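Local coordinates for putative NTP pyrophosphohydrolase (Exiguobacterium sibiricum 255-15, PDB 3NL9), which is probably an NTP pyrophosphohydrolase of the all-helical MazG clan, splitting nucleoside triphosphates into monophosphate and pyrophosphate, at residues 113-119 with 162-166; 119-123 with 157-161; 16-20 with 136-140. All coordinates share one frame; numbering follows the deposited sequence.

Contact 1 of 3, residues 113-119 with 162-166; sequences GLEPGPL and EVVRQ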
# COMPACT_ATOMS: atom_id res chain seq x y z
N GLY A 113 -0.11 -11.88 10.57
CA GLY A 113 -0.10 -13.32 10.29
C GLY A 113 -1.15 -13.77 9.29
O GLY A 113 -1.66 -14.89 9.37
N LEU A 114 -1.49 -12.89 8.36
CA LEU A 114 -2.45 -13.20 7.30
C LEU A 114 -1.75 -13.28 5.95
O LEU A 114 -0.98 -12.38 5.56
CB LEU A 114 -3.55 -12.13 7.19
CG LEU A 114 -4.70 -12.10 8.19
CD1 LEU A 114 -5.47 -10.78 7.95
CD2 LEU A 114 -5.60 -13.33 8.08
N GLU A 115 -2.07 -14.35 5.21
CA GLU A 115 -1.56 -14.52 3.86
C GLU A 115 -2.49 -13.72 2.98
O GLU A 115 -3.72 -13.91 3.07
CB GLU A 115 -1.49 -16.01 3.51
CG GLU A 115 -0.36 -16.65 4.25
CD GLU A 115 -0.29 -18.15 4.13
OE1 GLU A 115 -1.05 -18.74 3.34
OE2 GLU A 115 0.54 -18.72 4.88
N PRO A 116 -1.94 -12.76 2.21
CA PRO A 116 -2.77 -11.84 1.42
C PRO A 116 -3.38 -12.41 0.13
O PRO A 116 -4.41 -11.92 -0.35
CB PRO A 116 -1.79 -10.70 1.04
CG PRO A 116 -0.49 -11.34 1.00
CD PRO A 116 -0.53 -12.32 2.19
N GLY A 117 -2.72 -13.41 -0.45
CA GLY A 117 -3.15 -13.93 -1.76
C GLY A 117 -4.64 -14.30 -1.86
O GLY A 117 -5.34 -13.84 -2.78
N PRO A 118 -5.13 -15.11 -0.94
CA PRO A 118 -6.54 -15.55 -0.99
C PRO A 118 -7.52 -14.42 -0.74
O PRO A 118 -8.61 -14.42 -1.29
CB PRO A 118 -6.62 -16.59 0.13
CG PRO A 118 -5.22 -17.10 0.28
CD PRO A 118 -4.34 -15.90 0.03
N LEU A 119 -7.13 -13.45 0.09
CA LEU A 119 -7.96 -12.29 0.32
C LEU A 119 -8.01 -11.41 -0.92
O LEU A 119 -9.08 -10.95 -1.32
CB LEU A 119 -7.45 -11.49 1.53
CG LEU A 119 -7.44 -12.21 2.90
CD1 LEU A 119 -6.62 -11.37 3.94
CD2 LEU A 119 -8.86 -12.44 3.41
N GLU A 162 -12.57 -16.27 4.95
CA GLU A 162 -11.17 -16.57 4.59
C GLU A 162 -10.21 -16.36 5.78
O GLU A 162 -9.28 -17.16 6.00
CB GLU A 162 -10.75 -15.73 3.37
CG GLU A 162 -9.27 -15.86 2.90
CD GLU A 162 -8.77 -17.30 2.78
OE1 GLU A 162 -9.54 -18.21 2.34
OE2 GLU A 162 -7.57 -17.54 3.09
N VAL A 163 -10.45 -15.29 6.53
CA VAL A 163 -9.70 -15.04 7.75
C VAL A 163 -9.89 -16.21 8.72
O VAL A 163 -8.91 -16.76 9.18
CB VAL A 163 -10.03 -13.67 8.40
CG1 VAL A 163 -9.29 -13.50 9.72
CG2 VAL A 163 -9.63 -12.52 7.47
N VAL A 164 -11.15 -16.61 8.99
CA VAL A 164 -11.46 -17.78 9.86
C VAL A 164 -10.80 -19.07 9.34
O VAL A 164 -10.25 -19.84 10.11
CB VAL A 164 -13.00 -17.99 10.02
CG1 VAL A 164 -13.31 -19.26 10.87
CG2 VAL A 164 -13.64 -16.77 10.67
N ARG A 165 -10.84 -19.28 8.02
CA ARG A 165 -10.17 -20.44 7.43
C ARG A 165 -8.66 -20.46 7.74
O ARG A 165 -8.11 -21.48 8.14
CB ARG A 165 -10.38 -20.47 5.90
CG ARG A 165 -9.83 -21.74 5.24
CD ARG A 165 -9.70 -21.60 3.72
NE ARG A 165 -8.60 -20.72 3.33
CZ ARG A 165 -7.30 -21.03 3.41
NH1 ARG A 165 -6.92 -22.23 3.89
NH2 ARG A 165 -6.39 -20.15 3.02
N GLN A 166 -7.99 -19.33 7.54
CA GLN A 166 -6.57 -19.21 7.90
C GLN A 166 -6.30 -19.41 9.40
O GLN A 166 -5.34 -20.11 9.76
CB GLN A 166 -6.00 -17.87 7.47
CG GLN A 166 -5.93 -17.73 5.97
CD GLN A 166 -5.08 -16.54 5.55
OE1 GLN A 166 -4.13 -16.18 6.23
NE2 GLN A 166 -5.42 -15.95 4.42
O HOH W 1 -2.37 -17.47 7.83
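Q166 OE1 accepts the backbone N-H of E115 (N to OE1 2.9 Å) almost straight, at 168° and on a lone pair in the carbonyl plane, and a water lies 2.7 Å from the same OE1 and near G113 O. In return, Q166 NE2 donates to E115 O at 3.0 Å, again onto an in-plane lone pair, a two-bond clamp on E115. A second NE2 bond, to the anti lone pair of E162 OE2 at 3.0 Å, adds a third to an amide whose orientation the two E115 bonds already set. R165 grips the same carboxylate side-on, NE to E162 OE1 at 2.9 Å and NH2 to OE2, with E169 as a second partner. The bend of E162 at chi2 (47°) brings OE2 to 3.3 Å from P118 CB, while E162 CG lies 3.5 Å from L119 CD2. Were E162 cut back to an alanine, R165 would probably keep only E169 of its two carboxylates, Q166 NE2 would lose one bond, and a gap would open beside P118 and L119. The L114 and V163 side chains cross at about a right angle, L114 CD2 lying 4.0 Å from V163 CG1. The E115 carboxylate turns instead to K170. G113, the C-prime residue of a Schellman motif, ends helix 87-112, whose F109 packs on L114 and L119; helix 156-170 lies against the turn into helix 117-128, bonded to it through Q166.

Contact 2 of 3, residues 119-123 with 157-161; sequences LFEIV and PQLEA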
# COMPACT_ATOMS: atom_id res chain seq x y z
N LEU A 119 -7.13 -13.45 0.09
CA LEU A 119 -7.96 -12.29 0.32
C LEU A 119 -8.01 -11.41 -0.92
O LEU A 119 -9.08 -10.95 -1.32
CB LEU A 119 -7.45 -11.49 1.53
CG LEU A 119 -7.44 -12.21 2.90
CD1 LEU A 119 -6.62 -11.37 3.94
CD2 LEU A 119 -8.86 -12.44 3.41
N PHE A 120 -6.84 -11.14 -1.51
CA PHE A 120 -6.79 -10.37 -2.76
C PHE A 120 -7.66 -11.07 -3.86
O PHE A 120 -8.38 -10.42 -4.59
CB PHE A 120 -5.33 -10.21 -3.25
CG PHE A 120 -5.21 -9.55 -4.61
CD1 PHE A 120 -5.35 -10.28 -5.76
CD2 PHE A 120 -4.95 -8.19 -4.71
CE1 PHE A 120 -5.24 -9.69 -6.99
CE2 PHE A 120 -4.82 -7.57 -5.97
CZ PHE A 120 -4.97 -8.32 -7.10
N GLU A 121 -7.56 -12.39 -3.95
CA GLU A 121 -8.36 -13.18 -4.93
C GLU A 121 -9.87 -12.93 -4.78
O GLU A 121 -10.59 -12.80 -5.76
CB GLU A 121 -8.03 -14.67 -4.79
CG GLU A 121 -8.71 -15.56 -5.81
CD GLU A 121 -8.24 -17.03 -5.70
OE1 GLU A 121 -7.16 -17.30 -5.12
OE2 GLU A 121 -8.97 -17.92 -6.20
N ILE A 122 -10.34 -12.86 -3.54
CA ILE A 122 -11.76 -12.60 -3.26
C ILE A 122 -12.16 -11.19 -3.74
O ILE A 122 -13.20 -10.99 -4.41
CB ILE A 122 -12.07 -12.83 -1.73
CG1 ILE A 122 -12.00 -14.32 -1.43
CG2 ILE A 122 -13.44 -12.24 -1.37
CD1 ILE A 122 -11.78 -14.64 0.02
N VAL A 123 -11.31 -10.20 -3.47
CA VAL A 123 -11.56 -8.80 -3.87
C VAL A 123 -11.56 -8.72 -5.39
O VAL A 123 -12.45 -8.14 -6.01
CB VAL A 123 -10.51 -7.82 -3.24
CG1 VAL A 123 -10.59 -6.43 -3.83
CG2 VAL A 123 -10.74 -7.70 -1.74
N PRO A 157 -18.19 -10.67 3.51
CA PRO A 157 -18.38 -11.90 4.26
C PRO A 157 -17.43 -13.03 3.87
O PRO A 157 -17.09 -13.87 4.70
CB PRO A 157 -19.84 -12.27 3.95
CG PRO A 157 -20.47 -10.94 3.56
CD PRO A 157 -19.41 -10.28 2.78
N GLN A 158 -17.02 -13.07 2.60
CA GLN A 158 -16.10 -14.13 2.12
C GLN A 158 -14.68 -13.85 2.67
O GLN A 158 -13.93 -14.78 3.06
CB GLN A 158 -16.08 -14.13 0.58
CG GLN A 158 -17.47 -14.15 -0.11
CD GLN A 158 -17.39 -14.08 -1.63
OE1 GLN A 158 -16.93 -15.03 -2.26
NE2 GLN A 158 -17.85 -12.97 -2.24
N LEU A 159 -14.33 -12.57 2.69
CA LEU A 159 -13.04 -12.13 3.23
C LEU A 159 -13.01 -12.56 4.67
O LEU A 159 -12.03 -13.13 5.11
CB LEU A 159 -12.83 -10.60 3.11
CG LEU A 159 -12.62 -9.99 1.73
CD1 LEU A 159 -12.73 -8.41 1.72
CD2 LEU A 159 -11.24 -10.50 1.17
N GLU A 160 -14.11 -12.35 5.40
CA GLU A 160 -14.16 -12.79 6.80
C GLU A 160 -14.05 -14.31 6.95
O GLU A 160 -13.34 -14.82 7.85
CB GLU A 160 -15.45 -12.30 7.49
CG GLU A 160 -15.61 -12.77 8.97
CD GLU A 160 -16.89 -12.24 9.64
OE1 GLU A 160 -17.34 -11.11 9.31
OE2 GLU A 160 -17.43 -12.94 10.51
N ALA A 161 -14.77 -15.05 6.10
CA ALA A 161 -14.69 -16.51 6.13
C ALA A 161 -13.26 -16.99 5.82
O ALA A 161 -12.81 -18.01 6.35
CB ALA A 161 -15.70 -17.13 5.11
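L119 and L159 mark the closest backbone approach, their CA atoms 5.9 Å apart, and the first kind of interaction here is apolar packing round L159 CD2. That methyl lies 3.8 Å from L119 CD2 and equally near CG2 of I122, whose side chain runs past L159 in the opposite direction. V123 CG2 lies 4.1 Å from both L159 methyls, CD1 and CD2. L159 CG sits beside its backbone N (chi1 -70°), which carries the fork toward I122 and L119. I122 also spreads over the neighbouring residue, its CG2 meeting the Q158 CB carbon at 3.8 Å.

A second kind is methyl against backbone carbonyl. L159 CD2 comes within 3.3 Å of L119 O, an oxygen that also takes the helical bond from V123 N. In the reverse sense L119 CD2 approaches L159 O at 3.7 Å, and I122 CD1 rests near Q158 O. No hydrogen bond joins the segments; the side-chain NE2 of Q158 donates a hydrogen bond to P154 O instead.

The short helical segments run antiparallel, at 165°, with axes 9.5 Å apart at closest approach. Helix 117-128 thus lies beside the start of helix 156-170, with I122 also touching P155 of the preceding loop, and the second subunit reaches the pair through its T99 on L119 and V123 and its D96 on L159.

Contact 3 of 3, residues 16-20 with 136-140; sequences QTFHH and QPIFR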
# COMPACT_ATOMS: atom_id res chain seq x y z
N GLN A 16 -8.62 -2.25 -17.40
CA GLN A 16 -9.08 -2.35 -18.81
C GLN A 16 -10.59 -2.58 -18.79
O GLN A 16 -11.32 -1.85 -19.43
CB GLN A 16 -8.41 -3.49 -19.61
CG GLN A 16 -6.88 -3.31 -19.87
CD GLN A 16 -6.23 -4.49 -20.63
OE1 GLN A 16 -6.52 -4.72 -21.81
NE2 GLN A 16 -5.33 -5.22 -19.96
N THR A 17 -11.05 -3.55 -18.00
CA THR A 17 -12.45 -3.97 -18.06
C THR A 17 -13.43 -2.79 -17.69
O THR A 17 -14.43 -2.57 -18.38
CB THR A 17 -12.68 -5.25 -17.20
OG1 THR A 17 -11.98 -6.37 -17.80
CG2 THR A 17 -14.16 -5.62 -17.08
N PHE A 18 -13.04 -2.00 -16.69
CA PHE A 18 -13.88 -0.96 -16.09
C PHE A 18 -13.46 0.46 -16.47
O PHE A 18 -13.91 1.45 -15.85
CB PHE A 18 -13.91 -1.19 -14.56
CG PHE A 18 -14.72 -2.39 -14.20
CD1 PHE A 18 -16.09 -2.29 -13.98
CD2 PHE A 18 -14.15 -3.65 -14.16
CE1 PHE A 18 -16.86 -3.43 -13.74
CE2 PHE A 18 -14.92 -4.79 -13.93
CZ PHE A 18 -16.25 -4.69 -13.70
N HIS A 19 -12.61 0.54 -17.50
CA HIS A 19 -12.18 1.79 -18.11
C HIS A 19 -11.48 2.72 -17.12
O HIS A 19 -11.76 3.91 -17.09
CB HIS A 19 -13.36 2.56 -18.76
CG HIS A 19 -14.17 1.76 -19.74
ND1 HIS A 19 -15.35 2.23 -20.28
CD2 HIS A 19 -13.98 0.52 -20.27
CE1 HIS A 19 -15.84 1.33 -21.10
NE2 HIS A 19 -15.04 0.27 -21.11
N HIS A 20 -10.59 2.20 -16.27
CA HIS A 20 -9.68 3.06 -15.52
C HIS A 20 -8.40 3.23 -16.33
O HIS A 20 -8.13 2.44 -17.25
CB HIS A 20 -9.39 2.49 -14.12
CG HIS A 20 -10.62 2.27 -13.29
ND1 HIS A 20 -11.28 3.30 -12.67
CD2 HIS A 20 -11.30 1.14 -13.00
CE1 HIS A 20 -12.33 2.82 -12.02
NE2 HIS A 20 -12.36 1.51 -12.20
N GLN A 136 -21.32 -5.92 -19.67
CA GLN A 136 -20.78 -4.55 -19.71
C GLN A 136 -20.81 -3.87 -18.33
O GLN A 136 -21.70 -4.12 -17.54
CB GLN A 136 -21.54 -3.72 -20.74
CG GLN A 136 -21.36 -4.19 -22.21
CD GLN A 136 -19.90 -4.11 -22.69
OE1 GLN A 136 -19.22 -3.10 -22.48
NE2 GLN A 136 -19.43 -5.17 -23.36
N PRO A 137 -19.82 -3.02 -18.03
CA PRO A 137 -19.86 -2.33 -16.74
C PRO A 137 -21.05 -1.36 -16.65
O PRO A 137 -21.57 -0.92 -17.68
CB PRO A 137 -18.54 -1.55 -16.69
CG PRO A 137 -17.74 -2.01 -17.86
CD PRO A 137 -18.65 -2.64 -18.84
N ILE A 138 -21.49 -1.09 -15.43
CA ILE A 138 -22.57 -0.12 -15.19
C ILE A 138 -21.95 1.15 -14.60
O ILE A 138 -21.37 1.11 -13.51
CB ILE A 138 -23.67 -0.66 -14.23
CG1 ILE A 138 -24.09 -2.09 -14.58
CG2 ILE A 138 -24.93 0.27 -14.26
CD1 ILE A 138 -24.91 -2.78 -13.50
N PHE A 139 -22.04 2.26 -15.34
CA PHE A 139 -21.48 3.55 -14.91
C PHE A 139 -22.60 4.54 -14.55
O PHE A 139 -23.50 4.76 -15.34
CB PHE A 139 -20.62 4.19 -16.03
CG PHE A 139 -19.45 3.35 -16.47
CD1 PHE A 139 -18.40 3.10 -15.60
CD2 PHE A 139 -19.38 2.85 -17.77
CE1 PHE A 139 -17.32 2.30 -16.00
CE2 PHE A 139 -18.31 2.08 -18.19
CZ PHE A 139 -17.27 1.81 -17.31
N ARG A 140 -22.53 5.13 -13.36
CA ARG A 140 -23.54 6.11 -12.91
C ARG A 140 -23.28 7.46 -13.59
O ARG A 140 -22.12 7.88 -13.69
CB ARG A 140 -23.45 6.24 -11.38
CG ARG A 140 -24.41 7.25 -10.71
CD ARG A 140 -23.67 8.05 -9.65
NE ARG A 140 -23.57 7.41 -8.33
CZ ARG A 140 -22.57 7.60 -7.46
NH1 ARG A 140 -21.52 8.37 -7.75
NH2 ARG A 140 -22.60 6.97 -6.29
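F18 and P137 bring the two backbones nearest, CA to CA 6.2 Å, where the end of helix 7-17 meets an irregular loop. The helix closes in a Schellman motif: H19 takes positive phi (59°) as its C-prime residue, and H20 N reaches back to H15 O, with a weak bond from H19 N to Q16 O. This turn presents carbonyl oxygens and two rings to residues 136-140. P137 meets both sorts of group, its CG lying 3.4 Å from T17 O and its CB lying 3.7 Å from F18 CD1. F139, with CG beside its own backbone N (chi1 -60°), carries its ring to the turn and directs an edge, through CE1, at F18 O at 3.5 Å. F139 CZ and CE2 both lie 3.6 Å from H19 ND1; the two ring centroids are 5.2 Å apart and the planes are inclined at 36°, an oblique pairing. Around them, F14 stacks on F18 and L131 touches P137. With no hydrogen bond between the segments, the junction rests on apolar packing, the oblique ring pair and C-H groups set against backbone oxygens, consistent with a surface attachment that depends more on shape than on directed bonds.

From the N terminus, residues 16-20 at the end of helix 7-17 open the longest loop, which contact 3 closes at 136-140. Inside that span the chain reaches 113-119 and then 119-123, so both are passed before contact 3 closes. Their partners come after it: 157-161 closes contact 2, and 162-166 closes contact 1. Contact 2 is therefore nested within contact 1, while contact 3 crosses both. The nested pair shares L119, has centres 8 Å apart, and joins helices 117-128 and 156-170 beside the second subunit. Contact 3, its centre 22 Å from that of contact 2, separately ties the N-terminal helix to the loop linking those helices.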